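N-isopropylammelide isopropylaminohydrolase (Burkholderia multivorans ATCC 17616, PDB 6NBO) belongs to the amidohydrolase family, metal-dependent enzymes whose metal site, occupied here by zinc, lies in a TIM-barrel domain. Local coordinates at residues Ala11-Val17 with Cys47-Ala53; Ser108-Arg113 with Thr144-Leu148; Val152-Ile156 with Gly351-Asp355; Leu174-Ala179 with Ile207-Arg213. All blocks are in the same frame, centred on the assembly; numbering follows the deposited sequence.

Contact 1: residues Ala11-Val17 with Cys47-Ala53; sequences ALLIRNV and CAIEEGA
From Leu12 facing Ala48 to Arg15 facing Glu51, two strands run parallel, their short axes 4.8 Å apart and inclined by 22°. This is one edge of a small four-stranded mixed sheet, in which strand 48-51 is outermost and strand 25-30 flanks 11-17 on its other side. The ladder shows the parallel pattern well: Leu13 bonds to two different residues, its N to Ala48 O and its O to Glu50 N, both at 2.9 Å, and Arg15 in the same way spans Glu50 and Gly52.

Leu12, Ile14, Ala48 and Glu50 share one face. There Leu12 CD1 lies 3.9 Å from Ala48 CB, while the Glu50 carboxylate turns to Arg397, with which it forms a salt bridge. On the other face Leu13 and Ile49 run alongside each other, Ile49 CD1 meeting Leu13 CB at 3.9 Å. The same methyl sits over the rim of one face of the Arg15 guanidinium, which the extended Arg15 chain carries past it. Glu51 OE2 comes to the edge of that group, 3.5 Å from Arg15 NH1, in a long salt bridge whose two planes are turned 40° apart. Beyond it, a water donates to Glu51 OE1 at 2.7 Å and accepts from Ala53 N.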
loop_
_atom_site.group_PDB
_atom_site.type_symbol
_atom_site.label_atom_id
_atom_site.label_comp_id
_atom_site.label_asym_id
_atom_site.label_seq_id
_atom_site.Cartn_x
_atom_site.Cartn_y
_atom_site.Cartn_z
ATOM N N ALA A 11 11.293 6.000 26.951
ATOM C CA ALA A 11 10.091 6.819 26.831
ATOM C C ALA A 11 10.396 8.079 26.032
ATOM O O ALA A 11 11.482 8.661 26.162
ATOM C CB ALA A 11 9.534 7.211 28.198
ATOM N N LEU A 12 9.423 8.506 25.224
ATOM C CA LEU A 12 9.524 9.709 24.406
ATOM C C LEU A 12 8.240 10.509 24.557
ATOM O O LEU A 12 7.150 9.995 24.295
ATOM C CB LEU A 12 9.757 9.366 22.934
ATOM C CG LEU A 12 9.802 10.558 21.973
ATOM C CD1 LEU A 12 10.978 11.464 22.279
ATOM C CD2 LEU A 12 9.869 10.039 20.537
ATOM N N LEU A 13 8.367 11.757 24.992
ATOM C CA LEU A 13 7.234 12.665 25.117
ATOM C C LEU A 13 7.343 13.688 23.995
ATOM O O LEU A 13 8.259 14.517 23.992
ATOM C CB LEU A 13 7.212 13.345 26.487
ATOM C CG LEU A 13 6.080 14.360 26.702
ATOM C CD1 LEU A 13 4.719 13.704 26.497
ATOM C CD2 LEU A 13 6.173 14.978 28.085
ATOM N N ILE A 14 6.414 13.623 23.050
ATOM C CA ILE A 14 6.310 14.607 21.978
ATOM C C ILE A 14 5.298 15.655 22.428
ATOM O O ILE A 14 4.100 15.374 22.515
ATOM C CB ILE A 14 5.874 13.959 20.661
ATOM C CG1 ILE A 14 6.824 12.809 20.281
ATOM C CG2 ILE A 14 5.769 15.025 19.558
ATOM C CD1 ILE A 14 6.329 11.991 19.055
ATOM N N ARG A 15 5.776 16.858 22.722
ATOM C CA ARG A 15 4.916 17.903 23.244
ATOM C C ARG A 15 4.361 18.775 22.129
ATOM O O ARG A 15 5.035 19.040 21.133
ATOM C CB ARG A 15 5.676 18.784 24.226
ATOM C CG ARG A 15 5.820 18.179 25.611
ATOM C CD ARG A 15 6.534 19.152 26.513
ATOM N NE ARG A 15 6.681 18.619 27.859
ATOM C CZ ARG A 15 7.713 18.889 28.650
ATOM N NH1 ARG A 15 8.688 19.682 28.219
ATOM N NH2 ARG A 15 7.773 18.365 29.867
ATOM N N ASN A 16 3.129 19.250 22.331
ATOM C CA ASN A 16 2.596 20.408 21.611
ATOM C C ASN A 16 2.450 20.122 20.110
ATOM O O ASN A 16 3.043 20.793 19.260
ATOM C CB ASN A 16 3.482 21.634 21.863
ATOM C CG ASN A 16 2.940 22.894 21.228
ATOM O OD1 ASN A 16 1.741 23.010 20.975
ATOM N ND2 ASN A 16 3.824 23.849 20.963
ATOM N N VAL A 17 1.649 19.103 19.797
ATOM C CA VAL A 17 1.307 18.765 18.417
ATOM C C VAL A 17 -0.208 18.763 18.270
ATOM O O VAL A 17 -0.953 18.764 19.245
ATOM C CB VAL A 17 1.888 17.416 17.976
ATOM C CG1 VAL A 17 3.414 17.473 17.950
ATOM C CG2 VAL A 17 1.381 16.299 18.889
ATOM N N CYS A 47 12.565 10.672 30.800
ATOM C CA CYS A 47 11.979 10.552 29.477
ATOM C C CYS A 47 12.589 11.581 28.524
ATOM O O CYS A 47 12.803 12.730 28.910
ATOM C CB CYS A 47 10.468 10.750 29.620
ATOM S SG CYS A 47 9.453 10.829 28.171
ATOM N N ALA A 48 12.855 11.174 27.288
ATOM C CA ALA A 48 13.281 12.125 26.270
ATOM C C ALA A 48 12.120 13.040 25.889
ATOM O O ALA A 48 10.952 12.641 25.901
ATOM C CB ALA A 48 13.795 11.392 25.028
ATOM N N ILE A 49 12.450 14.287 25.560
ATOM C CA ILE A 49 11.465 15.304 25.206
ATOM C C ILE A 49 11.694 15.716 23.761
ATOM O O ILE A 49 12.826 16.025 23.373
ATOM C CB ILE A 49 11.567 16.540 26.122
ATOM C CG1 ILE A 49 11.482 16.140 27.596
ATOM C CG2 ILE A 49 10.473 17.540 25.769
ATOM C CD1 ILE A 49 10.172 15.508 27.952
ATOM N N GLU A 50 10.624 15.742 22.975
ATOM C CA GLU A 50 10.661 16.283 21.622
ATOM C C GLU A 50 9.644 17.417 21.544
ATOM O O GLU A 50 8.455 17.202 21.797
ATOM C CB GLU A 50 10.363 15.176 20.605
ATOM C CG GLU A 50 10.551 15.552 19.176
ATOM C CD GLU A 50 12.004 15.740 18.791
ATOM O OE1 GLU A 50 12.908 15.167 19.446
ATOM O OE2 GLU A 50 12.231 16.465 17.815
ATOM N N GLU A 51 10.107 18.625 21.230
ATOM C CA GLU A 51 9.203 19.771 21.135
ATOM C C GLU A 51 8.565 19.792 19.748
ATOM O O GLU A 51 9.242 20.054 18.751
ATOM C CB GLU A 51 9.944 21.075 21.429
ATOM C CG GLU A 51 10.390 21.235 22.897
ATOM C CD GLU A 51 9.224 21.276 23.895
ATOM O OE1 GLU A 51 8.063 21.458 23.464
ATOM O OE2 GLU A 51 9.470 21.135 25.118
ATOM N N GLY A 52 7.257 19.519 19.685
ATOM C CA GLY A 52 6.551 19.484 18.413
ATOM C C GLY A 52 6.264 20.844 17.806
ATOM O O GLY A 52 5.972 20.920 16.608
ATOM N N ALA A 53 6.310 21.908 18.610
ATOM C CA ALA A 53 6.188 23.289 18.127
ATOM C C ALA A 53 4.916 23.502 17.306
ATOM O O ALA A 53 4.904 24.240 16.317
ATOM C CB ALA A 53 7.426 23.699 17.328
HETATM O O HOH W 1 6.932 22.693 21.342
#

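Contact 2: residues Ser108-Arg113 with Thr144-Leu148; sequences SLALAR and TRETL
Ser108 and Thr144 join two outer helices of the barrel, 104-117 and 136-147, through their hydroxyls, and here the interface divides into a polar and an apolar part. The polar link is the hydrogen bond of 2.7 Å between Ser108 OG and Thr144 OG1. Ser108 OG stands between its own backbone N and carbonyl carbon (chi1 61°), a position from which it also bonds back to Ala104 O and Gly105 O in the preceding turn, so this buried hydroxyl has partners both within its helix and across the gap.

The apolar zone centres on Leu148, just past the end of helix 136-147. Its CD1 packs against Ala112 CB at 3.5 Å, and its CG lies 3.8 Å from Leu109 CD1. Thr144 contributes its methyl, CG2, which lies 3.7 Å from Leu109 CA.

Arg113 makes the third kind of contact. Its chain, extended from CG to NE, runs across Leu148 CD2, and Leu109 CD1 from the same helix sits over the rim of one guanidinium face. At the edge of the group, in its plane, a water accepts from Arg113 NH2 at 3.0 Å and donates to Thr147 O at 3.2 Å. The chemistry therefore grades from a hydroxyl pair through aliphatic packing to a hydrated charge, which would probably be favoured by the carbonyl end of the helix that the water links it to.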
loop_
_atom_site.group_PDB
_atom_site.type_symbol
_atom_site.label_atom_id
_atom_site.label_comp_id
_atom_site.label_asym_id
_atom_site.label_seq_id
_atom_site.Cartn_x
_atom_site.Cartn_y
_atom_site.Cartn_z
ATOM N N SER A 108 15.065 -2.265 -3.646
ATOM C CA SER A 108 13.943 -2.283 -2.711
ATOM C C SER A 108 14.329 -1.661 -1.378
ATOM O O SER A 108 13.518 -0.969 -0.751
ATOM C CB SER A 108 13.426 -3.711 -2.499
ATOM O OG SER A 108 14.425 -4.570 -1.960
ATOM N N LEU A 109 15.560 -1.897 -0.925
ATOM C CA LEU A 109 15.985 -1.334 0.354
ATOM C C LEU A 109 16.069 0.183 0.274
ATOM O O LEU A 109 15.527 0.888 1.129
ATOM C CB LEU A 109 17.327 -1.928 0.774
ATOM C CG LEU A 109 17.893 -1.455 2.118
ATOM C CD1 LEU A 109 16.878 -1.649 3.247
ATOM C CD2 LEU A 109 19.172 -2.206 2.417
ATOM N N ALA A 110 16.713 0.701 -0.773
ATOM C CA ALA A 110 16.799 2.145 -0.967
ATOM C C ALA A 110 15.414 2.784 -1.040
ATOM O O ALA A 110 15.159 3.811 -0.397
ATOM C CB ALA A 110 17.606 2.450 -2.233
ATOM N N LEU A 111 14.497 2.193 -1.818
ATOM C CA LEU A 111 13.166 2.794 -1.933
ATOM C C LEU A 111 12.385 2.690 -0.625
ATOM O O LEU A 111 11.724 3.653 -0.216
ATOM C CB LEU A 111 12.376 2.151 -3.081
ATOM C CG LEU A 111 10.930 2.643 -3.246
ATOM C CD1 LEU A 111 10.846 4.171 -3.321
ATOM C CD2 LEU A 111 10.240 1.994 -4.462
ATOM N N ALA A 112 12.435 1.536 0.042
ATOM C CA ALA A 112 11.740 1.413 1.324
ATOM C C ALA A 112 12.313 2.382 2.352
ATOM O O ALA A 112 11.573 2.944 3.169
ATOM C CB ALA A 112 11.816 -0.020 1.842
ATOM N N ARG A 113 13.628 2.604 2.317
ATOM C CA ARG A 113 14.204 3.596 3.218
ATOM C C ARG A 113 13.751 5.008 2.861
ATOM O O ARG A 113 13.547 5.838 3.756
ATOM C CB ARG A 113 15.728 3.468 3.220
ATOM C CG ARG A 113 16.188 2.376 4.183
ATOM C CD ARG A 113 17.691 2.186 4.231
ATOM N NE ARG A 113 18.055 1.376 5.386
ATOM C CZ ARG A 113 19.161 0.657 5.476
ATOM N NH1 ARG A 113 20.024 0.642 4.471
ATOM N NH2 ARG A 113 19.403 -0.049 6.572
ATOM N N THR A 144 15.425 -7.376 2.340
ATOM C CA THR A 144 15.120 -5.987 2.663
ATOM C C THR A 144 14.191 -5.898 3.867
ATOM O O THR A 144 14.417 -5.086 4.774
ATOM C CB THR A 144 14.497 -5.296 1.452
ATOM O OG1 THR A 144 15.514 -5.036 0.481
ATOM C CG2 THR A 144 13.842 -3.977 1.859
ATOM N N ARG A 145 13.150 -6.736 3.902
ATOM C CA ARG A 145 12.221 -6.725 5.031
ATOM C C ARG A 145 12.932 -7.042 6.347
ATOM O O ARG A 145 12.679 -6.393 7.368
ATOM C CB ARG A 145 11.087 -7.712 4.777
ATOM C CG ARG A 145 10.115 -7.866 5.938
ATOM C CD ARG A 145 8.813 -8.514 5.478
ATOM N NE ARG A 145 8.850 -9.980 5.448
ATOM C CZ ARG A 145 7.806 -10.721 5.079
ATOM N NH1 ARG A 145 6.691 -10.111 4.712
ATOM N NH2 ARG A 145 7.867 -12.053 5.072
ATOM N N GLU A 146 13.828 -8.034 6.345
ATOM C CA GLU A 146 14.559 -8.358 7.563
ATOM C C GLU A 146 15.460 -7.204 8.002
ATOM O O GLU A 146 15.548 -6.895 9.197
ATOM C CB GLU A 146 15.377 -9.635 7.362
ATOM C CG GLU A 146 16.121 -10.077 8.616
ATOM C CD GLU A 146 15.185 -10.394 9.778
ATOM O OE1 GLU A 146 14.022 -10.781 9.526
ATOM O OE2 GLU A 146 15.615 -10.253 10.944
ATOM N N THR A 147 16.147 -6.560 7.051
ATOM C CA THR A 147 16.981 -5.404 7.390
ATOM C C THR A 147 16.172 -4.295 8.055
ATOM O O THR A 147 16.677 -3.604 8.954
ATOM C CB THR A 147 17.677 -4.872 6.131
ATOM O OG1 THR A 147 18.606 -5.853 5.658
ATOM C CG2 THR A 147 18.440 -3.573 6.414
ATOM N N LEU A 148 14.915 -4.117 7.644
ATOM C CA LEU A 148 14.065 -3.043 8.139
ATOM C C LEU A 148 13.106 -3.494 9.240
ATOM O O LEU A 148 12.149 -2.774 9.539
ATOM C CB LEU A 148 13.286 -2.427 6.974
ATOM C CG LEU A 148 14.166 -1.776 5.901
ATOM C CD1 LEU A 148 13.291 -1.270 4.777
ATOM C CD2 LEU A 148 14.978 -0.625 6.506
HETATM O O HOH W 2 17.937 -0.676 9.064
#

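Contact 3: residues Val152-Ile156 with Gly351-Asp355; sequences VEIQI and GCGFD. With EDO (1,2-ethanediol), chain J.
The barrel strand 153-159 meets the C-terminal end of helix 346-352, where Gly353, with positive phi, closes a Schellman motif, after which the Phe354 ring lies against Gln155 and Glu153. The Gln155 amide lies flat on one face of the Phe354 ring: the two planes are 16° apart, with Gln155 CD 3.6 Å from Phe354 CZ. From over the rim of that face, Gln155 NE2 donates to Cys352 O at 3.0 Å. The bond is fairly straight at the hydrogen (158°), its acceptor close to the amide plane but its donor well above the carbonyl plane. Because OE1 accepts from Arg124 NE, both ends of the amide are engaged, which fixes its rotation over the ring.

Extended, with CG anti to its N (chi1 179°), Glu153 slides oppositely past the ring and brings CD to the ring edge, its carboxylate nearly perpendicular to the ring; Glu153 OE1 is 3.5 Å from Phe354 CD1. OE1 also forms salt bridges with Arg364 and Arg122, while Glu153 OE2 accepts a hydrogen bond of 2.7 Å from a water that accepts from Asp355 N. A 1,2-ethanediol bonds weakly to Val152 O and is also held by Gly150 N.

Ile156 packs on helix 136-147 and Ile154 on Thr125 of strand 120-128, so Glu153 and Gln155 probably face inward; a post-helical segment meeting them is consistent with closure of the N-terminal end of a TIM barrel.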
loop_
_atom_site.group_PDB
_atom_site.type_symbol
_atom_site.label_atom_id
_atom_site.label_comp_id
_atom_site.label_asym_id
_atom_site.label_seq_id
_atom_site.Cartn_x
_atom_site.Cartn_y
_atom_site.Cartn_z
ATOM N N VAL A 152 10.105 -0.599 9.234
ATOM C CA VAL A 152 9.025 -0.601 8.254
ATOM C C VAL A 152 8.403 -1.983 8.293
ATOM O O VAL A 152 9.112 -2.984 8.144
ATOM C CB VAL A 152 9.526 -0.301 6.826
ATOM C CG1 VAL A 152 8.342 -0.232 5.836
ATOM C CG2 VAL A 152 10.369 0.974 6.787
ATOM N N GLU A 153 7.090 -2.048 8.473
ATOM C CA GLU A 153 6.382 -3.310 8.341
ATOM C C GLU A 153 5.989 -3.507 6.881
ATOM O O GLU A 153 5.389 -2.621 6.259
ATOM C CB GLU A 153 5.144 -3.334 9.232
ATOM C CG GLU A 153 4.368 -4.618 9.099
ATOM C CD GLU A 153 3.067 -4.603 9.878
ATOM O OE1 GLU A 153 2.743 -3.577 10.518
ATOM O OE2 GLU A 153 2.367 -5.628 9.844
ATOM N N ILE A 154 6.328 -4.661 6.326
ATOM C CA ILE A 154 6.173 -4.879 4.893
ATOM C C ILE A 154 5.363 -6.152 4.691
ATOM O O ILE A 154 5.783 -7.227 5.129
ATOM C CB ILE A 154 7.533 -4.969 4.170
ATOM C CG1 ILE A 154 8.348 -3.686 4.389
ATOM C CG2 ILE A 154 7.315 -5.199 2.660
ATOM C CD1 ILE A 154 9.747 -3.708 3.698
ATOM N N GLN A 155 4.194 -6.019 4.052
ATOM C CA GLN A 155 3.432 -7.155 3.552
ATOM C C GLN A 155 3.884 -7.454 2.130
ATOM O O GLN A 155 4.057 -6.538 1.325
ATOM C CB GLN A 155 1.924 -6.862 3.563
ATOM C CG GLN A 155 1.327 -6.675 4.958
ATOM C CD GLN A 155 -0.136 -6.254 4.905
ATOM O OE1 GLN A 155 -0.670 -5.926 3.843
ATOM N NE2 GLN A 155 -0.784 -6.257 6.055
ATOM N N ILE A 156 4.073 -8.733 1.816
ATOM C CA ILE A 156 4.556 -9.144 0.494
ATOM C C ILE A 156 3.472 -9.964 -0.206
ATOM O O ILE A 156 3.013 -10.978 0.335
ATOM C CB ILE A 156 5.858 -9.955 0.601
ATOM C CG1 ILE A 156 7.011 -9.056 1.092
ATOM C CG2 ILE A 156 6.184 -10.592 -0.750
ATOM C CD1 ILE A 156 8.259 -9.838 1.523
ATOM N N GLY A 351 -7.829 -1.443 5.289
ATOM C CA GLY A 351 -7.959 -2.270 4.101
ATOM C C GLY A 351 -6.903 -3.355 4.019
ATOM O O GLY A 351 -7.194 -4.476 3.608
ATOM N N CYS A 352 -5.663 -3.037 4.400
ATOM C CA CYS A 352 -4.576 -4.010 4.311
ATOM C C CYS A 352 -4.465 -4.915 5.527
ATOM O O CYS A 352 -3.678 -5.868 5.500
ATOM C CB CYS A 352 -3.225 -3.296 4.124
ATOM S SG CYS A 352 -3.066 -2.443 2.540
ATOM N N GLY A 353 -5.198 -4.638 6.597
ATOM C CA GLY A 353 -5.042 -5.453 7.788
ATOM C C GLY A 353 -3.780 -5.145 8.566
ATOM O O GLY A 353 -3.230 -6.037 9.216
ATOM N N PHE A 354 -3.288 -3.912 8.486
ATOM C CA PHE A 354 -2.209 -3.433 9.345
ATOM C C PHE A 354 -2.793 -3.110 10.717
ATOM O O PHE A 354 -3.610 -2.197 10.833
ATOM C CB PHE A 354 -1.564 -2.190 8.740
ATOM C CG PHE A 354 -0.636 -2.472 7.592
ATOM C CD1 PHE A 354 0.517 -3.222 7.789
ATOM C CD2 PHE A 354 -0.893 -1.957 6.324
ATOM C CE1 PHE A 354 1.403 -3.458 6.735
ATOM C CE2 PHE A 354 -0.011 -2.202 5.259
ATOM C CZ PHE A 354 1.130 -2.965 5.474
ATOM N N ASP A 355 -2.378 -3.843 11.746
ATOM C CA ASP A 355 -2.989 -3.742 13.068
ATOM C C ASP A 355 -2.295 -2.686 13.932
ATOM O O ASP A 355 -1.213 -2.198 13.606
ATOM C CB ASP A 355 -2.937 -5.100 13.768
ATOM C CG ASP A 355 -3.603 -6.200 12.954
ATOM O OD1 ASP A 355 -4.758 -6.002 12.516
ATOM O OD2 ASP A 355 -2.966 -7.258 12.747
HETATM C C1 EDO J . 7.715 -4.702 11.645
HETATM O O1 EDO J . 9.036 -4.499 11.131
HETATM C C2 EDO J . 7.435 -3.694 12.753
HETATM O O2 EDO J . 8.017 -2.440 12.384
HETATM O O HOH W 3 0.066 -5.534 11.307
#

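Contact 4: residues Leu174-Ala179 with Ile207-Arg213; sequences LADALA and IAERYGR
Leu178 lays its CB over one face of the Tyr211 ring in a CH-pi contact, 4.3 Å from the ring centroid and offset toward the rim. With CG anti to the carbonyl carbon (chi1 -59°), the Leu178 chain continues obliquely across the ring, and its CD1 reaches Ile207 CG2 at 3.9 Å. Ala175, one turn earlier, brings CB to within 3.7 Å of Tyr211 CE1, and Ala179, next to Leu178 in the chain, brings CB near CE2. All three approach from the same side of the ring plane.

The phenol oxygen ends at water: Tyr211 OH and Asp176 OD1 are bridged by a molecule that donates to the carboxylate at 2.7 Å, linking the two helices along their outer side. At the other side of the interface Arg213 NH2 donates to Leu178 O at 3.2 Å and NH1 adds a weak bond, so two N-H groups share one carbonyl oxygen; NH2 stands far above the carbonyl plane and not on a lone pair. Gly212, with positive phi in a Schellman motif, turns the chain after the last helical turn, and Arg213 follows.

The segment axes lie 10.1 Å apart and are inclined by 30°. Helices 170-180 and 197-211 follow each other in the chain with strand 184-188 between them, and Leu174 and Ile207 both rest on Leu185 of that strand, as expected of adjacent outer helices of a TIM barrel.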
loop_
_atom_site.group_PDB
_atom_site.type_symbol
_atom_site.label_atom_id
_atom_site.label_comp_id
_atom_site.label_asym_id
_atom_site.label_seq_id
_atom_site.Cartn_x
_atom_site.Cartn_y
_atom_site.Cartn_z
ATOM N N LEU A 174 4.264 -20.404 -6.745
ATOM C CA LEU A 174 3.504 -19.509 -5.883
ATOM C C LEU A 174 3.285 -20.126 -4.511
ATOM O O LEU A 174 3.341 -19.425 -3.494
ATOM C CB LEU A 174 2.160 -19.177 -6.541
ATOM C CG LEU A 174 2.234 -18.281 -7.784
ATOM C CD1 LEU A 174 0.875 -18.176 -8.513
ATOM C CD2 LEU A 174 2.734 -16.892 -7.396
ATOM N N ALA A 175 3.014 -21.433 -4.463
ATOM C CA ALA A 175 2.934 -22.117 -3.178
ATOM C C ALA A 175 4.260 -22.023 -2.434
ATOM O O ALA A 175 4.294 -21.747 -1.228
ATOM C CB ALA A 175 2.532 -23.578 -3.386
ATOM N N ASP A 176 5.369 -22.264 -3.140
ATOM C CA ASP A 176 6.690 -22.114 -2.529
ATOM C C ASP A 176 6.901 -20.700 -2.008
ATOM O O ASP A 176 7.539 -20.506 -0.969
ATOM C CB ASP A 176 7.789 -22.458 -3.535
ATOM C CG ASP A 176 7.808 -23.920 -3.891
ATOM O OD1 ASP A 176 7.118 -24.709 -3.209
ATOM O OD2 ASP A 176 8.511 -24.276 -4.857
ATOM N N ALA A 177 6.381 -19.697 -2.724
ATOM C CA ALA A 177 6.558 -18.316 -2.289
ATOM C C ALA A 177 5.851 -18.071 -0.963
ATOM O O ALA A 177 6.402 -17.433 -0.059
ATOM C CB ALA A 177 6.031 -17.352 -3.359
ATOM N N LEU A 178 4.608 -18.542 -0.842
ATOM C CA LEU A 178 3.900 -18.413 0.430
ATOM C C LEU A 178 4.649 -19.132 1.542
ATOM O O LEU A 178 4.825 -18.586 2.639
ATOM C CB LEU A 178 2.480 -18.962 0.300
ATOM C CG LEU A 178 1.610 -18.280 -0.752
ATOM C CD1 LEU A 178 0.218 -18.896 -0.763
ATOM C CD2 LEU A 178 1.533 -16.782 -0.516
ATOM N N ALA A 179 5.117 -20.349 1.273
ATOM C CA ALA A 179 5.885 -21.078 2.276
ATOM C C ALA A 179 7.152 -20.332 2.665
ATOM O O ALA A 179 7.596 -20.422 3.814
ATOM C CB ALA A 179 6.236 -22.469 1.759
ATOM N N ILE A 207 -4.614 -22.322 -3.927
ATOM C CA ILE A 207 -3.290 -22.156 -3.334
ATOM C C ILE A 207 -3.384 -21.351 -2.048
ATOM O O ILE A 207 -2.826 -21.736 -1.016
ATOM C CB ILE A 207 -2.326 -21.500 -4.337
ATOM C CG1 ILE A 207 -2.140 -22.401 -5.562
ATOM C CG2 ILE A 207 -0.967 -21.179 -3.659
ATOM C CD1 ILE A 207 -1.441 -21.696 -6.722
ATOM N N ALA A 208 -4.109 -20.228 -2.082
ATOM C CA ALA A 208 -4.217 -19.399 -0.885
ATOM C C ALA A 208 -4.898 -20.159 0.244
ATOM O O ALA A 208 -4.481 -20.071 1.405
ATOM C CB ALA A 208 -4.981 -18.115 -1.201
ATOM N N GLU A 209 -5.944 -20.916 -0.084
ATOM C CA GLU A 209 -6.653 -21.683 0.934
ATOM C C GLU A 209 -5.731 -22.705 1.584
ATOM O O GLU A 209 -5.812 -22.946 2.792
ATOM C CB GLU A 209 -7.867 -22.376 0.313
ATOM C CG GLU A 209 -8.693 -23.207 1.283
ATOM C CD GLU A 209 -9.832 -22.418 1.908
ATOM O OE1 GLU A 209 -9.748 -21.170 1.956
ATOM O OE2 GLU A 209 -10.817 -23.053 2.343
ATOM N N ARG A 210 -4.839 -23.302 0.793
ATOM C CA ARG A 210 -3.930 -24.309 1.328
ATOM C C ARG A 210 -3.003 -23.728 2.387
ATOM O O ARG A 210 -2.680 -24.403 3.370
ATOM C CB ARG A 210 -3.117 -24.933 0.195
ATOM C CG ARG A 210 -1.910 -25.741 0.655
ATOM C CD ARG A 210 -1.580 -26.821 -0.361
ATOM N NE ARG A 210 -1.645 -26.293 -1.719
ATOM C CZ ARG A 210 -0.595 -26.134 -2.514
ATOM N NH1 ARG A 210 0.620 -26.485 -2.104
ATOM N NH2 ARG A 210 -0.765 -25.634 -3.727
ATOM N N TYR A 211 -2.569 -22.485 2.215
ATOM C CA TYR A 211 -1.698 -21.833 3.180
ATOM C C TYR A 211 -2.460 -20.911 4.119
ATOM O O TYR A 211 -1.838 -20.261 4.963
ATOM C CB TYR A 211 -0.589 -21.059 2.439
ATOM C CG TYR A 211 0.381 -22.026 1.793
ATOM C CD1 TYR A 211 0.140 -22.542 0.530
ATOM C CD2 TYR A 211 1.501 -22.484 2.488
ATOM C CE1 TYR A 211 1.009 -23.456 -0.045
ATOM C CE2 TYR A 211 2.372 -23.394 1.930
ATOM C CZ TYR A 211 2.125 -23.883 0.665
ATOM O OH TYR A 211 2.999 -24.792 0.111
ATOM N N GLY A 212 -3.782 -20.864 4.009
ATOM C CA GLY A 212 -4.595 -20.002 4.849
ATOM C C GLY A 212 -4.326 -18.526 4.655
ATOM O O GLY A 212 -4.399 -17.751 5.618
ATOM N N ARG A 213 -4.025 -18.111 3.430
ATOM C CA ARG A 213 -3.631 -16.734 3.171
ATOM C C ARG A 213 -4.713 -16.004 2.394
ATOM O O ARG A 213 -5.565 -16.613 1.744
ATOM C CB ARG A 213 -2.321 -16.657 2.381
ATOM C CG ARG A 213 -1.189 -17.471 2.954
ATOM C CD ARG A 213 -0.725 -16.999 4.322
ATOM N NE ARG A 213 0.305 -17.919 4.792
ATOM C CZ ARG A 213 1.572 -17.863 4.401
ATOM N NH1 ARG A 213 1.964 -16.916 3.561
ATOM N NH2 ARG A 213 2.444 -18.753 4.843
HETATM O O HOH W 4 5.441 -25.266 -1.149
#

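Overall arrangement
Contacts 2, 3 and 4 belong to the barrel, whereas contact 1 lies in the small sheet apart from it, its centre 27 Å from that of contact 3 and 44 Å from that of contact 4. Contacts 2 and 3 touch directly: Arg145 NH1, on the helix of contact 2, probably hydrogen-bonds to Ile154 O at 3.1 Å and also forms a salt bridge with Asp183. Contact 4 is nested in the long loop closed by contact 3, with nearest atoms about 6 Å apart. One zinc binds His65, His67, His218 and Asp304, another His250 and Asp304; a bound zinc is about 12 Å from the Cys352 side chain, so contact 3 approaches the metal site without belonging to it.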